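Local coordinates for protein putative antitoxin VapB45 (Mycobacterium tuberculosis, PDB 5AF3) that possibly serves as the antitoxin of a type II toxin-antitoxin system, with VapC45 as its cognate toxin, and carries a putative DNA-binding helix-turn-helix domain, at residues L70-I75 with L187-G192; A78-A83 with H159-I164; R85-P90 with K154-H159; G106-A111 with D169-M174. All blocks are in the same frame, centred on the assembly; numbering follows the deposited sequence.

Interaction 1: residues L70-I75 with L187-G192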
loop_
_atom_site.group_PDB
_atom_site.type_symbol
_atom_site.label_atom_id
_atom_site.label_comp_id
_atom_site.label_asym_id
_atom_site.label_seq_id
_atom_site.Cartn_x
_atom_site.Cartn_y
_atom_site.Cartn_z
ATOM N N LEU A 70 2.292 -7.947 -20.373
ATOM C CA LEU A 70 3.467 -7.077 -20.331
ATOM C C LEU A 70 4.769 -7.866 -20.209
ATOM O O LEU A 70 4.984 -8.596 -19.240
ATOM C CB LEU A 70 3.351 -6.093 -19.171
ATOM C CG LEU A 70 2.045 -5.300 -19.074
ATOM C CD1 LEU A 70 2.149 -4.334 -17.856
ATOM C CD2 LEU A 70 1.790 -4.564 -20.376
ATOM N N PRO A 71 5.665 -7.665 -21.172
ATOM C CA PRO A 71 7.032 -8.165 -20.975
ATOM C C PRO A 71 7.692 -7.260 -19.920
ATOM O O PRO A 71 7.092 -6.215 -19.533
ATOM C CB PRO A 71 7.659 -8.040 -22.376
ATOM C CG PRO A 71 6.902 -6.886 -23.038
ATOM C CD PRO A 71 5.487 -6.917 -22.438
ATOM N N PHE A 72 8.878 -7.616 -19.440
ATOM C CA PHE A 72 9.501 -6.851 -18.370
ATOM C C PHE A 72 9.748 -5.371 -18.722
ATOM O O PHE A 72 9.549 -4.461 -17.880
ATOM C CB PHE A 72 10.807 -7.478 -17.858
ATOM C CG PHE A 72 11.363 -6.765 -16.688
ATOM C CD1 PHE A 72 10.845 -6.999 -15.402
ATOM C CD2 PHE A 72 12.338 -5.786 -16.850
ATOM C CE1 PHE A 72 11.367 -6.284 -14.315
ATOM C CE2 PHE A 72 12.850 -5.077 -15.764
ATOM C CZ PHE A 72 12.359 -5.333 -14.492
ATOM N N VAL A 73 10.204 -5.127 -19.949
ATOM C CA VAL A 73 10.367 -3.730 -20.397
ATOM C C VAL A 73 9.046 -2.933 -20.280
ATOM O O VAL A 73 9.092 -1.714 -19.939
ATOM C CB VAL A 73 10.983 -3.611 -21.844
ATOM C CG1 VAL A 73 10.015 -4.088 -22.882
ATOM C CG2 VAL A 73 11.473 -2.154 -22.107
ATOM N N GLY A 74 7.913 -3.575 -20.578
ATOM C CA GLY A 74 6.587 -2.953 -20.481
ATOM C C GLY A 74 6.183 -2.602 -19.045
ATOM O O GLY A 74 5.554 -1.560 -18.788
ATOM N N ILE A 75 6.467 -3.489 -18.090
ATOM C CA ILE A 75 6.176 -3.134 -16.695
ATOM C C ILE A 75 7.081 -1.987 -16.203
ATOM O O ILE A 75 6.673 -1.164 -15.364
ATOM C CB ILE A 75 6.173 -4.353 -15.707
ATOM C CG1 ILE A 75 5.176 -4.047 -14.567
ATOM C CG2 ILE A 75 7.554 -4.645 -15.155
ATOM C CD1 ILE A 75 4.936 -5.220 -13.635
ATOM N N LEU A 187 11.071 -6.415 -8.636
ATOM C CA LEU A 187 10.672 -7.142 -9.813
ATOM C C LEU A 187 11.966 -7.421 -10.615
ATOM O O LEU A 187 12.724 -6.502 -10.913
ATOM C CB LEU A 187 9.714 -6.322 -10.659
ATOM C CG LEU A 187 8.439 -5.871 -9.942
ATOM C CD1 LEU A 187 7.603 -5.038 -10.926
ATOM C CD2 LEU A 187 7.673 -7.105 -9.434
ATOM N N ASP A 188 12.209 -8.706 -10.906
ATOM C CA ASP A 188 13.452 -9.161 -11.550
ATOM C C ASP A 188 13.056 -10.356 -12.419
ATOM O O ASP A 188 12.623 -11.373 -11.882
ATOM C CB ASP A 188 14.480 -9.519 -10.456
ATOM C CG ASP A 188 15.817 -10.083 -11.006
ATOM O OD1 ASP A 188 15.929 -10.354 -12.215
ATOM O OD2 ASP A 188 16.756 -10.229 -10.187
ATOM N N PRO A 189 13.185 -10.250 -13.766
ATOM C CA PRO A 189 12.737 -11.364 -14.605
ATOM C C PRO A 189 13.593 -12.643 -14.391
ATOM O O PRO A 189 13.217 -13.728 -14.851
ATOM C CB PRO A 189 12.907 -10.814 -16.035
ATOM C CG PRO A 189 14.005 -9.828 -15.910
ATOM C CD PRO A 189 13.773 -9.163 -14.577
ATOM N N ARG A 190 14.714 -12.510 -13.698
ATOM C CA ARG A 190 15.617 -13.673 -13.479
ATOM C C ARG A 190 15.235 -14.494 -12.240
ATOM O O ARG A 190 15.849 -15.542 -11.982
ATOM C CB ARG A 190 17.071 -13.227 -13.342
ATOM C CG ARG A 190 17.698 -12.689 -14.605
ATOM C CD ARG A 190 18.807 -11.713 -14.244
ATOM N NE ARG A 190 20.149 -12.141 -14.636
ATOM C CZ ARG A 190 20.940 -12.925 -13.901
ATOM N NH1 ARG A 190 20.518 -13.400 -12.734
ATOM N NH2 ARG A 190 22.150 -13.254 -14.337
ATOM N N ARG A 191 14.274 -14.004 -11.440
ATOM C CA ARG A 191 13.913 -14.668 -10.169
ATOM C C ARG A 191 12.422 -14.597 -9.894
ATOM O O ARG A 191 11.793 -13.559 -10.122
ATOM C CB ARG A 191 14.656 -14.066 -8.971
ATOM C CG ARG A 191 16.211 -14.063 -9.060
ATOM C CD ARG A 191 16.805 -13.482 -7.820
ATOM N NE ARG A 191 16.756 -12.013 -7.862
ATOM C CZ ARG A 191 17.083 -11.196 -6.860
ATOM N NH1 ARG A 191 17.507 -11.647 -5.662
ATOM N NH2 ARG A 191 17.011 -9.884 -7.074
ATOM N N GLY A 192 11.852 -15.691 -9.408
ATOM C CA GLY A 192 10.443 -15.722 -9.071
ATOM C C GLY A 192 9.513 -15.469 -10.256
ATOM O O GLY A 192 8.400 -15.001 -10.066
#
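A proline CH-pi contact on Phe72, in the first turn of helix 72-86, joins the putative DNA-binding helix-turn-helix region to the type I beta turn Asp188-Arg191 that follows strand 185-187 in the DUF433 region. Pro189 CD sits over one face of the Phe72 ring, 3.8 Å from the ring centroid and 15° off the ring normal, displaced toward the CD1-CE1 side; the closest pair is Pro189 CD to Phe72 CD1 at 3.7 Å. Phe72 CG is anti to the backbone N (chi1 -175°), and the ring beyond it meets Pro189. Farther out, Phe72 CE1 reaches Leu187 CB at 4.0 Å and meets Leu187 O obliquely. One helical turn on, the methyl Ile75 CD1 touches the branch Leu187 CD1 at 3.8 Å, the two side chains crossing at about a right angle; Tyr18 packs against Phe72, Ile75 and Leu187 alike. The turn that presents Pro189 is braced from within. Asp188 OD1 accepts from Arg190 N at 2.9 Å, an Asx turn with the donor above the carboxylate plane. Asp188 OD2 is gripped side-on by Arg191, from NE at 2.9 Å and from NH2 at 3.1 Å, the latter at its anti lone pair, and Arg191 NH2 also forms a salt bridge with Asp199. No hydrogen bond passes between the segments: the join is dispersion and CH-pi attraction across a buried seam, while the charges stay on the loop side, where they probably stiffen the turn that carries the proline.

Interaction 2: residues A78-A83 with H159-I164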
loop_
_atom_site.group_PDB
_atom_site.type_symbol
_atom_site.label_atom_id
_atom_site.label_comp_id
_atom_site.label_asym_id
_atom_site.label_seq_id
_atom_site.Cartn_x
_atom_site.Cartn_y
_atom_site.Cartn_z
ATOM N N ALA A 78 5.530 1.068 -17.594
ATOM C CA ALA A 78 4.327 1.329 -16.766
ATOM C C ALA A 78 4.706 1.908 -15.397
ATOM O O ALA A 78 4.026 2.802 -14.884
ATOM C CB ALA A 78 3.460 0.054 -16.611
ATOM N N TYR A 79 5.793 1.408 -14.818
ATOM C CA TYR A 79 6.277 1.865 -13.542
ATOM C C TYR A 79 6.656 3.349 -13.615
ATOM O O TYR A 79 6.248 4.150 -12.751
ATOM C CB TYR A 79 7.457 1.031 -13.062
ATOM C CG TYR A 79 8.162 1.602 -11.855
ATOM C CD1 TYR A 79 7.669 1.393 -10.557
ATOM C CD2 TYR A 79 9.345 2.323 -12.009
ATOM C CE1 TYR A 79 8.339 1.904 -9.465
ATOM C CE2 TYR A 79 10.014 2.812 -10.940
ATOM C CZ TYR A 79 9.503 2.634 -9.672
ATOM O OH TYR A 79 10.218 3.157 -8.621
ATOM N N VAL A 80 7.380 3.715 -14.667
ATOM C CA VAL A 80 7.814 5.113 -14.843
ATOM C C VAL A 80 6.626 6.045 -15.105
ATOM O O VAL A 80 6.524 7.084 -14.475
ATOM C CB VAL A 80 8.869 5.230 -15.924
ATOM C CG1 VAL A 80 9.177 6.718 -16.260
ATOM C CG2 VAL A 80 10.193 4.530 -15.430
ATOM N N LEU A 81 5.740 5.659 -16.007
ATOM C CA LEU A 81 4.509 6.406 -16.260
ATOM C C LEU A 81 3.656 6.562 -14.999
ATOM O O LEU A 81 3.014 7.579 -14.806
ATOM C CB LEU A 81 3.689 5.724 -17.324
ATOM C CG LEU A 81 4.216 5.787 -18.761
ATOM C CD1 LEU A 81 3.278 5.010 -19.638
ATOM C CD2 LEU A 81 4.303 7.291 -19.192
ATOM N N ASN A 82 3.636 5.547 -14.146
ATOM C CA ASN A 82 2.930 5.690 -12.869
ATOM C C ASN A 82 3.573 6.700 -11.935
ATOM O O ASN A 82 2.867 7.382 -11.150
ATOM C CB ASN A 82 2.770 4.344 -12.174
ATOM C CG ASN A 82 1.696 4.389 -11.079
ATOM O OD1 ASN A 82 0.678 5.075 -11.220
ATOM N ND2 ASN A 82 1.943 3.689 -9.978
ATOM N N ALA A 83 4.895 6.802 -12.002
ATOM C CA ALA A 83 5.634 7.765 -11.225
ATOM C C ALA A 83 5.272 9.148 -11.755
ATOM O O ALA A 83 5.126 10.093 -10.956
ATOM C CB ALA A 83 7.141 7.544 -11.335
ATOM N N HIS A 159 12.799 10.085 -7.154
ATOM C CA HIS A 159 12.670 8.986 -6.148
ATOM C C HIS A 159 12.265 7.649 -6.784
ATOM O O HIS A 159 12.834 6.585 -6.456
ATOM C CB HIS A 159 11.696 9.405 -5.029
ATOM C CG HIS A 159 11.250 8.292 -4.117
ATOM N ND1 HIS A 159 12.122 7.564 -3.333
ATOM C CD2 HIS A 159 10.014 7.799 -3.861
ATOM C CE1 HIS A 159 11.443 6.679 -2.625
ATOM N NE2 HIS A 159 10.161 6.803 -2.923
ATOM N N TYR A 160 11.303 7.669 -7.695
ATOM C CA TYR A 160 10.952 6.429 -8.371
ATOM C C TYR A 160 11.955 5.968 -9.441
ATOM O O TYR A 160 12.188 4.766 -9.588
ATOM C CB TYR A 160 9.535 6.497 -8.923
ATOM C CG TYR A 160 8.594 6.661 -7.750
ATOM C CD1 TYR A 160 8.209 5.555 -7.004
ATOM C CD2 TYR A 160 8.173 7.930 -7.335
ATOM C CE1 TYR A 160 7.408 5.707 -5.863
ATOM C CE2 TYR A 160 7.374 8.100 -6.199
ATOM C CZ TYR A 160 6.995 6.987 -5.473
ATOM O OH TYR A 160 6.204 7.112 -4.344
ATOM N N LEU A 161 12.467 6.912 -10.234
ATOM C CA LEU A 161 13.456 6.598 -11.263
ATOM C C LEU A 161 14.682 5.913 -10.696
ATOM O O LEU A 161 15.227 5.058 -11.353
ATOM C CB LEU A 161 13.906 7.880 -11.992
ATOM C CG LEU A 161 12.769 8.629 -12.703
ATOM C CD1 LEU A 161 13.325 9.740 -13.621
ATOM C CD2 LEU A 161 11.846 7.746 -13.499
ATOM N N GLN A 162 15.096 6.329 -9.495
ATOM C CA GLN A 162 16.254 5.816 -8.748
ATOM C C GLN A 162 16.130 4.347 -8.348
ATOM O O GLN A 162 17.138 3.713 -8.000
ATOM C CB GLN A 162 16.472 6.660 -7.475
ATOM C CG GLN A 162 17.219 7.947 -7.739
ATOM C CD GLN A 162 17.077 8.999 -6.625
ATOM O OE1 GLN A 162 16.306 8.839 -5.662
ATOM N NE2 GLN A 162 17.844 10.085 -6.758
ATOM N N GLN A 163 14.917 3.814 -8.371
ATOM C CA GLN A 163 14.667 2.406 -7.975
ATOM C C GLN A 163 15.029 1.377 -9.059
ATOM O O GLN A 163 14.988 0.168 -8.808
ATOM C CB GLN A 163 13.205 2.186 -7.566
ATOM C CG GLN A 163 12.650 3.157 -6.488
ATOM C CD GLN A 163 13.561 3.241 -5.297
ATOM O OE1 GLN A 163 14.054 2.226 -4.818
ATOM N NE2 GLN A 163 13.804 4.443 -4.814
ATOM N N ILE A 164 15.317 1.855 -10.275
ATOM C CA ILE A 164 15.464 0.979 -11.417
ATOM C C ILE A 164 16.941 0.642 -11.580
ATOM O O ILE A 164 17.789 1.521 -11.451
ATOM C CB ILE A 164 14.910 1.648 -12.716
ATOM C CG1 ILE A 164 13.432 2.047 -12.517
ATOM C CG2 ILE A 164 15.001 0.687 -13.924
ATOM C CD1 ILE A 164 12.834 2.787 -13.696
#
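Tyr79 of helix 72-86 meets Tyr160 where that helix packs against the last turn of helix 155-161 and the type I beta turn Leu161-Ile164, which leads into 164-166, an edge strand, within this chain, of the four-stranded antiparallel sheet. Tyr79 reaches across with its hydroxyl. CG lies anti to the backbone N (chi1 170°), and Tyr79 OH donates to Tyr160 O at 2.7 Å. The acceptor lies at the edge of the Tyr79 ring, near its plane; seen from the carbonyl, the C=O...OH angle is 113° and the donor is tilted 20° from the carbonyl plane. The same oxygen also receives Gln163 N, at 3.1 Å. Around the hydroxyl, Tyr79 OH meets Gln163 CG at 3.2 Å and lies at the edge of the Tyr160 ring, the two tyrosine side chains crossing at about a right angle. Tyr79 CE2 packs against Ile164 CG1 at 3.8 Å, the two side chains lying antiparallel alongside each other. Val80 divides its branches: CG1 touches Leu161 CD2, while CG2 meets Ile164 CD1 at 3.6 Å. Ala83 CB closes on Tyr160 CB, also at 3.6 Å. The Tyr160 ring has His159 CD2 over one face and a cation-pi partner in Arg86; its hydroxyl and His159 NE2 both bond to Asp237 of the second subunit. Tyr79 thus brings a buried polar group into a largely apolar interface, where Tyr160 O satisfies the hydroxyl and takes two bonds as the helix gives way to the turn and strand.

Interaction 3: residues R85-P90 with K154-H159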
loop_
_atom_site.group_PDB
_atom_site.type_symbol
_atom_site.label_atom_id
_atom_site.label_comp_id
_atom_site.label_asym_id
_atom_site.label_seq_id
_atom_site.Cartn_x
_atom_site.Cartn_y
_atom_site.Cartn_z
ATOM N N ARG A 85 2.379 9.889 -13.153
ATOM C CA ARG A 85 0.978 10.055 -12.748
ATOM C C ARG A 85 0.906 10.501 -11.292
ATOM O O ARG A 85 0.199 11.445 -10.971
ATOM C CB ARG A 85 0.219 8.748 -12.904
ATOM C CG ARG A 85 -1.284 8.842 -12.602
ATOM C CD ARG A 85 -1.961 7.506 -12.805
ATOM N NE ARG A 85 -1.645 6.624 -11.698
ATOM C CZ ARG A 85 -2.492 6.282 -10.731
ATOM N NH1 ARG A 85 -3.752 6.711 -10.735
ATOM N NH2 ARG A 85 -2.071 5.465 -9.782
ATOM N N ARG A 86 1.660 9.826 -10.424
ATOM C CA ARG A 86 1.783 10.199 -9.008
ATOM C C ARG A 86 2.212 11.645 -8.810
ATOM O O ARG A 86 1.757 12.312 -7.866
ATOM C CB ARG A 86 2.807 9.280 -8.325
ATOM C CG ARG A 86 2.838 9.346 -6.808
ATOM C CD ARG A 86 3.834 8.290 -6.269
ATOM N NE ARG A 86 3.420 6.922 -6.545
ATOM C CZ ARG A 86 4.055 6.050 -7.348
ATOM N NH1 ARG A 86 5.147 6.373 -8.033
ATOM N NH2 ARG A 86 3.572 4.830 -7.489
ATOM N N ALA A 87 3.036 12.159 -9.722
ATOM C CA ALA A 87 3.571 13.517 -9.624
ATOM C C ALA A 87 2.557 14.609 -9.995
ATOM O O ALA A 87 2.847 15.815 -9.838
ATOM C CB ALA A 87 4.833 13.663 -10.461
ATOM N N GLY A 88 1.402 14.185 -10.520
ATOM C CA GLY A 88 0.351 15.137 -10.981
ATOM C C GLY A 88 0.406 15.398 -12.484
ATOM O O GLY A 88 -0.350 16.226 -13.005
ATOM N N VAL A 89 1.280 14.682 -13.202
ATOM C CA VAL A 89 1.374 14.853 -14.646
ATOM C C VAL A 89 0.075 14.464 -15.384
ATOM O O VAL A 89 -0.460 13.341 -15.239
ATOM C CB VAL A 89 2.568 14.047 -15.228
ATOM C CG1 VAL A 89 2.609 14.148 -16.765
ATOM C CG2 VAL A 89 3.862 14.515 -14.581
ATOM N N PRO A 90 -0.436 15.377 -16.227
ATOM C CA PRO A 90 -1.563 14.974 -17.003
ATOM C C PRO A 90 -1.201 13.863 -17.994
ATOM O O PRO A 90 -0.245 14.018 -18.764
ATOM C CB PRO A 90 -1.981 16.281 -17.738
ATOM C CG PRO A 90 -0.732 17.086 -17.795
ATOM C CD PRO A 90 -0.009 16.769 -16.516
ATOM N N LYS A 154 11.593 16.844 -10.943
ATOM C CA LYS A 154 11.165 16.965 -9.552
ATOM C C LYS A 154 11.621 15.723 -8.781
ATOM O O LYS A 154 11.601 14.603 -9.316
ATOM C CB LYS A 154 9.637 17.019 -9.508
ATOM C CG LYS A 154 9.035 18.269 -10.149
ATOM C CD LYS A 154 7.524 18.209 -10.083
ATOM C CE LYS A 154 6.936 19.444 -10.745
ATOM N NZ LYS A 154 5.452 19.306 -10.864
ATOM N N GLU A 155 12.035 15.913 -7.532
ATOM C CA GLU A 155 12.471 14.783 -6.697
ATOM C C GLU A 155 11.406 13.737 -6.500
ATOM O O GLU A 155 11.724 12.554 -6.374
ATOM C CB GLU A 155 12.996 15.272 -5.344
ATOM C CG GLU A 155 14.372 15.942 -5.519
ATOM C CD GLU A 155 15.127 16.148 -4.211
ATOM O OE1 GLU A 155 14.592 15.805 -3.128
ATOM O OE2 GLU A 155 16.280 16.650 -4.274
ATOM N N ILE A 156 10.138 14.146 -6.514
ATOM C CA ILE A 156 9.049 13.181 -6.362
ATOM C C ILE A 156 9.051 12.166 -7.525
ATOM O O ILE A 156 8.671 11.016 -7.351
ATOM C CB ILE A 156 7.642 13.871 -6.219
ATOM C CG1 ILE A 156 6.563 12.841 -5.812
ATOM C CG2 ILE A 156 7.178 14.613 -7.527
ATOM C CD1 ILE A 156 5.132 13.474 -5.636
ATOM N N VAL A 157 9.516 12.599 -8.700
ATOM C CA VAL A 157 9.719 11.700 -9.867
ATOM C C VAL A 157 11.063 10.945 -9.719
ATOM O O VAL A 157 11.100 9.699 -9.893
ATOM C CB VAL A 157 9.685 12.496 -11.214
ATOM C CG1 VAL A 157 9.911 11.536 -12.433
ATOM C CG2 VAL A 157 8.340 13.187 -11.386
ATOM N N GLU A 158 12.139 11.683 -9.444
ATOM C CA GLU A 158 13.485 11.072 -9.265
ATOM C C GLU A 158 13.473 9.909 -8.289
ATOM O O GLU A 158 14.077 8.858 -8.563
ATOM C CB GLU A 158 14.498 12.081 -8.754
ATOM C CG GLU A 158 15.122 12.911 -9.802
ATOM C CD GLU A 158 16.324 13.678 -9.272
ATOM O OE1 GLU A 158 16.456 13.864 -8.032
ATOM O OE2 GLU A 158 17.126 14.109 -10.116
ATOM N N HIS A 159 12.799 10.085 -7.154
ATOM C CA HIS A 159 12.670 8.986 -6.148
ATOM C C HIS A 159 12.265 7.649 -6.784
ATOM O O HIS A 159 12.834 6.585 -6.456
ATOM C CB HIS A 159 11.696 9.405 -5.029
ATOM C CG HIS A 159 11.250 8.292 -4.117
ATOM N ND1 HIS A 159 12.122 7.564 -3.333
ATOM C CD2 HIS A 159 10.014 7.799 -3.861
ATOM C CE1 HIS A 159 11.443 6.679 -2.625
ATOM N NE2 HIS A 159 10.161 6.803 -2.923
#
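Ala87 CB rests against a pair of methyls from two consecutive beta-branched residues at the start of helix 155-161, meeting Val157 CG2 at 3.7 Å and Ile156 CG2 at 3.9 Å. The neighbours offer these methyls from different positions. Val157 CG2 lies beside its backbone N and anti to the carbonyl carbon, since CG1 takes the place anti to N (chi1 180°). In Ile156 it is CG1 that stands anti to N (chi1 -170°), and CG2 is held between N and the carbonyl carbon; the chain then runs on extended (chi2 179°), putting CD1 at 4.2 Å from Arg86 O. The contact sets the C-terminal end of helix 72-86, closed by a Schellman motif with Gly88 at positive phi, against the beginning of the other helix, where Lys154 is the N-cap residue and its carbonyl oxygen accepts from both Val157 N and Glu158 N. From CB outward the Lys154 chain is fully extended, and NZ comes to 4.5 Å from Ala87 O. That amine bonds instead to Gly142 O and to Arg213 O of the second subunit. Arg213 of that subunit also packs on Ile156.

Interaction 4: residues G106-A111 with D169-M174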
loop_
_atom_site.group_PDB
_atom_site.type_symbol
_atom_site.label_atom_id
_atom_site.label_comp_id
_atom_site.label_asym_id
_atom_site.label_seq_id
_atom_site.Cartn_x
_atom_site.Cartn_y
_atom_site.Cartn_z
ATOM N N GLY A 106 16.299 7.311 -27.039
ATOM C CA GLY A 106 16.381 5.989 -27.682
ATOM C C GLY A 106 15.179 5.081 -27.437
ATOM O O GLY A 106 14.263 5.421 -26.679
ATOM N N PRO A 107 15.169 3.902 -28.096
ATOM C CA PRO A 107 14.077 2.953 -27.914
ATOM C C PRO A 107 13.811 2.687 -26.434
ATOM O O PRO A 107 14.738 2.681 -25.592
ATOM C CB PRO A 107 14.575 1.681 -28.636
ATOM C CG PRO A 107 15.542 2.243 -29.694
ATOM C CD PRO A 107 16.201 3.416 -29.045
ATOM N N HIS A 108 12.539 2.466 -26.135
ATOM C CA HIS A 108 12.114 2.172 -24.744
ATOM C C HIS A 108 12.724 3.190 -23.769
ATOM O O HIS A 108 13.188 2.838 -22.690
ATOM C CB HIS A 108 12.533 0.716 -24.370
ATOM C CG HIS A 108 11.864 -0.341 -25.198
ATOM N ND1 HIS A 108 10.495 -0.531 -25.215
ATOM C CD2 HIS A 108 12.384 -1.280 -26.035
ATOM C CE1 HIS A 108 10.203 -1.530 -26.036
ATOM N NE2 HIS A 108 11.329 -1.999 -26.544
ATOM N N ALA A 109 12.769 4.475 -24.168
ATOM C CA ALA A 109 13.436 5.489 -23.370
ATOM C C ALA A 109 12.965 5.559 -21.893
ATOM O O ALA A 109 13.751 5.906 -21.017
ATOM C CB ALA A 109 13.237 6.887 -24.029
ATOM N N LEU A 110 11.673 5.303 -21.655
ATOM C CA LEU A 110 11.162 5.317 -20.263
ATOM C C LEU A 110 11.899 4.331 -19.368
ATOM O O LEU A 110 12.052 4.571 -18.160
ATOM C CB LEU A 110 9.667 5.034 -20.210
ATOM C CG LEU A 110 8.765 6.097 -20.854
ATOM C CD1 LEU A 110 7.336 5.694 -20.753
ATOM C CD2 LEU A 110 8.963 7.400 -20.090
ATOM N N ALA A 111 12.380 3.245 -19.982
ATOM C CA ALA A 111 13.129 2.186 -19.262
ATOM C C ALA A 111 14.660 2.332 -19.395
ATOM O O ALA A 111 15.428 1.449 -19.012
ATOM C CB ALA A 111 12.655 0.812 -19.728
ATOM N N ASP A 169 22.659 -3.355 -21.843
ATOM C CA ASP A 169 22.100 -2.519 -22.887
ATOM C C ASP A 169 21.558 -1.175 -22.367
ATOM O O ASP A 169 20.922 -0.446 -23.124
ATOM C CB ASP A 169 20.987 -3.292 -23.585
ATOM C CG ASP A 169 19.963 -3.819 -22.611
ATOM O OD1 ASP A 169 20.005 -3.431 -21.406
ATOM O OD2 ASP A 169 19.106 -4.604 -23.056
ATOM N N ASN A 170 21.809 -0.852 -21.098
ATOM C CA ASN A 170 21.281 0.400 -20.484
ATOM C C ASN A 170 19.751 0.483 -20.417
ATOM O O ASN A 170 19.205 1.586 -20.322
ATOM C CB ASN A 170 21.778 1.642 -21.246
ATOM C CG ASN A 170 23.279 1.787 -21.200
ATOM O OD1 ASN A 170 23.938 1.691 -22.234
ATOM N ND2 ASN A 170 23.834 2.002 -20.002
ATOM N N LEU A 171 19.072 -0.657 -20.540
ATOM C CA LEU A 171 17.625 -0.726 -20.253
ATOM C C LEU A 171 17.373 -1.476 -18.949
ATOM O O LEU A 171 18.179 -2.332 -18.566
ATOM C CB LEU A 171 16.861 -1.372 -21.386
ATOM C CG LEU A 171 16.853 -0.570 -22.714
ATOM C CD1 LEU A 171 16.091 -1.314 -23.726
ATOM C CD2 LEU A 171 16.159 0.801 -22.494
ATOM N N ALA A 172 16.268 -1.132 -18.268
ATOM C CA ALA A 172 15.903 -1.736 -16.988
ATOM C C ALA A 172 16.052 -3.286 -16.939
ATOM O O ALA A 172 15.578 -4.011 -17.804
ATOM C CB ALA A 172 14.467 -1.361 -16.624
ATOM N N SER A 173 16.671 -3.742 -15.859
ATOM C CA SER A 173 16.770 -5.161 -15.592
ATOM C C SER A 173 16.158 -5.529 -14.224
ATOM O O SER A 173 15.966 -6.719 -13.921
ATOM C CB SER A 173 18.237 -5.535 -15.632
ATOM O OG SER A 173 18.945 -4.800 -14.651
ATOM N N MET A 174 15.841 -4.523 -13.402
ATOM C CA MET A 174 15.287 -4.778 -12.068
ATOM C C MET A 174 14.656 -3.487 -11.581
ATOM O O MET A 174 15.149 -2.390 -11.882
ATOM C CB MET A 174 16.395 -5.196 -11.070
ATOM C CG MET A 174 15.886 -5.818 -9.760
ATOM S SD MET A 174 17.156 -6.717 -8.804
ATOM C CE MET A 174 18.134 -5.477 -8.029
#
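Ala111 O is met by two neighbouring donors of the other segment: the N-H of Ala172 at 2.8 Å, and the CA-H of Leu171, whose CA stands 3.3 Å away. The N-H...O angle at the Ala172 bond is 146°. This bond ties the loop between helices 95-105 and 115-130 to the start of strand 172-176. Leu171 supplies most of the side-chain packing. Its CG is beside the backbone N (chi1 -66°), and Leu171 CD2 sits against the carbonyl oxygens of His108 and Ala111, 3.6 Å from each, while CD1 and CD2 both lie at 4.1 Å from His108 CB. The His108 carbonyl takes Ala111 N, and its ND1 bonds to Glu77 of helix 72-86. On the other segment, an Asx turn shapes the approach to the strand: Asp169 OD1 accepts from Leu171 N at 3.1 Å, and Asp169 OD2 forms a salt bridge to Arg12. Ala172 CB lies 4.2 Å from Ala111 CB. One main-chain hydrogen bond thus fixes the loop to the start of the strand without drawing on any polar side chain, and the Leu171 methyl packed against the same carbonyl oxygen probably helps to shield it from water.

Helix 72-86 runs through interactions 1, 2 and 3, offering its first turn, its middle and its C-terminal end to successive partners. Interaction 2 lies nearest the chain centre, about 5 Å from it, while interactions 1 and 3 stand on opposite sides of that centre; all three are buried, whereas interaction 4 is partly exposed. Interactions 2 and 3 share helix 155-161 and meet where Arg86 reaches Tyr160, and both touch the second subunit. Interactions 1 and 4 do not. Chemically, 1 and 3 are each held by apolar contact, 2 adds a tyrosine-to-carbonyl bond, and 4 combines one main-chain hydrogen bond with the packing of Leu171. Interaction 4 touches both 1 and 2, Ala172 meeting Phe72 of the one and Ile164 of the other.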